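Local coordinates for endoglucanase FnCel5A (Fervidobacterium nodosum, PDB 3NCO), which probably hydrolyses internal beta-1,4-glucosidic bonds of cellulose, as a TIM-barrel endoglucanase of glycosyl hydrolase family 5, at residues 278-281 / 282-286. Residues are numbered along the deposited sequence; the frame is centred on the assembly and turned at random.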
# COMPACT_ATOMS: atom_id res chain seq x y z
N THR A 278 -9.52 -16.09 1.78
CA THR A 278 -10.64 -15.60 2.58
C THR A 278 -10.60 -14.06 2.66
O THR A 278 -11.59 -13.39 2.47
CB THR A 278 -10.58 -16.20 3.99
OG1 THR A 278 -10.80 -17.62 3.90
CG2 THR A 278 -11.63 -15.61 4.92
N VAL A 279 -9.42 -13.52 2.91
CA VAL A 279 -9.27 -12.05 2.92
C VAL A 279 -9.65 -11.47 1.57
O VAL A 279 -10.42 -10.50 1.50
CB VAL A 279 -7.84 -11.64 3.34
CG1 VAL A 279 -7.70 -10.17 3.13
CG2 VAL A 279 -7.60 -11.99 4.82
N ARG A 280 -9.13 -12.04 0.48
CA ARG A 280 -9.49 -11.56 -0.86
C ARG A 280 -11.03 -11.58 -1.10
O ARG A 280 -11.61 -10.61 -1.56
CB ARG A 280 -8.78 -12.34 -1.96
CG ARG A 280 -9.29 -11.87 -3.33
CD ARG A 280 -8.83 -12.75 -4.47
NE ARG A 280 -9.25 -14.14 -4.31
CZ ARG A 280 -10.44 -14.59 -4.64
NH1 ARG A 280 -10.75 -15.87 -4.50
NH2 ARG A 280 -11.31 -13.75 -5.16
N ARG A 281 -11.68 -12.71 -0.79
CA ARG A 281 -13.13 -12.83 -1.02
C ARG A 281 -13.91 -11.82 -0.20
O ARG A 281 -14.92 -11.29 -0.68
CB ARG A 281 -13.62 -14.21 -0.61
CG ARG A 281 -13.10 -15.32 -1.51
CD ARG A 281 -13.76 -16.72 -1.17
NE ARG A 281 -14.03 -16.92 0.27
CZ ARG A 281 -13.51 -17.88 1.07
NH1 ARG A 281 -12.65 -18.78 0.60
NH2 ARG A 281 -13.86 -17.94 2.36
N ILE A 282 -13.50 -11.59 1.05
CA ILE A 282 -14.24 -10.68 1.92
C ILE A 282 -14.00 -9.22 1.52
O ILE A 282 -14.93 -8.39 1.55
CB ILE A 282 -13.93 -10.93 3.42
CG1 ILE A 282 -14.45 -12.33 3.82
CG2 ILE A 282 -14.50 -9.80 4.32
CD1 ILE A 282 -14.10 -12.76 5.26
N ALA A 283 -12.79 -8.91 1.06
CA ALA A 283 -12.56 -7.57 0.49
C ALA A 283 -13.45 -7.39 -0.75
O ALA A 283 -14.06 -6.34 -0.92
CB ALA A 283 -11.05 -7.35 0.13
N GLU A 284 -13.59 -8.44 -1.58
CA GLU A 284 -14.42 -8.30 -2.79
C GLU A 284 -15.88 -8.06 -2.37
O GLU A 284 -16.58 -7.20 -2.98
CB GLU A 284 -14.33 -9.56 -3.67
CG GLU A 284 -13.04 -9.64 -4.46
CD GLU A 284 -12.80 -11.06 -5.00
OE1 GLU A 284 -13.71 -11.93 -4.84
OE2 GLU A 284 -11.70 -11.32 -5.58
N GLU A 285 -16.33 -8.79 -1.34
CA GLU A 285 -17.72 -8.73 -0.91
C GLU A 285 -18.09 -7.33 -0.43
O GLU A 285 -19.22 -6.86 -0.65
CB GLU A 285 -17.99 -9.80 0.16
CG GLU A 285 -19.26 -9.64 0.97
CD GLU A 285 -19.21 -10.45 2.29
OE1 GLU A 285 -18.32 -11.35 2.42
OE2 GLU A 285 -20.10 -10.19 3.18
N PHE A 286 -17.13 -6.63 0.19
CA PHE A 286 -17.39 -5.27 0.62
C PHE A 286 -17.01 -4.20 -0.40
O PHE A 286 -17.08 -3.00 -0.08
CB PHE A 286 -16.74 -5.00 2.00
CG PHE A 286 -17.42 -5.76 3.11
CD1 PHE A 286 -18.70 -5.38 3.52
CD2 PHE A 286 -16.87 -6.90 3.66
CE1 PHE A 286 -19.36 -6.09 4.51
CE2 PHE A 286 -17.54 -7.61 4.67
CZ PHE A 286 -18.79 -7.23 5.05
O HOH W 1 -13.72 -14.41 -5.76
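Arg-280 and Glu-284, one turn apart near the C-terminal end of helix 269-285, give a worked example of the i to i+4 salt bridge. Followed outward from its root, the glutamate has CB beside the backbone, 3.5 Å from Arg-281 O. With CG set anti to its own carbonyl carbon (chi1 -76°), the chain turns back toward the preceding turn and CG passes Arg-280 O at 3.4 Å. OE2 then meets Arg-280 NH2 at a very short 2.5 Å, near the guanidinium plane at its edge, and lies 3.3 Å from Arg-280 CG. OE1 lies 3.0 Å from the same NH2, and a water, its O 2.6 Å from Glu-284 OE1, also joins them, donating to the carboxylate and accepting from the arginine. The guanidinium and carboxylate planes stand 52° apart, and the NH2 to OE2 bond is bent, at 142°. In the backbone, Glu-284 N bonds to Arg-280 O in the regular helical pattern. On another face of the helix, the side chains of Thr-278 and Ile-282 lie side by side, CG2 touching CD1, Ile-282 resting on helix 232-252. Further bonds, from His-22 to OE2 and from Arg-280 NE to Ser-316 O, tie this last beta-alpha-beta unit to the first barrel strand, 22-25, and to the C-terminal helix 313-318; such company would probably favour an ionised carboxylate.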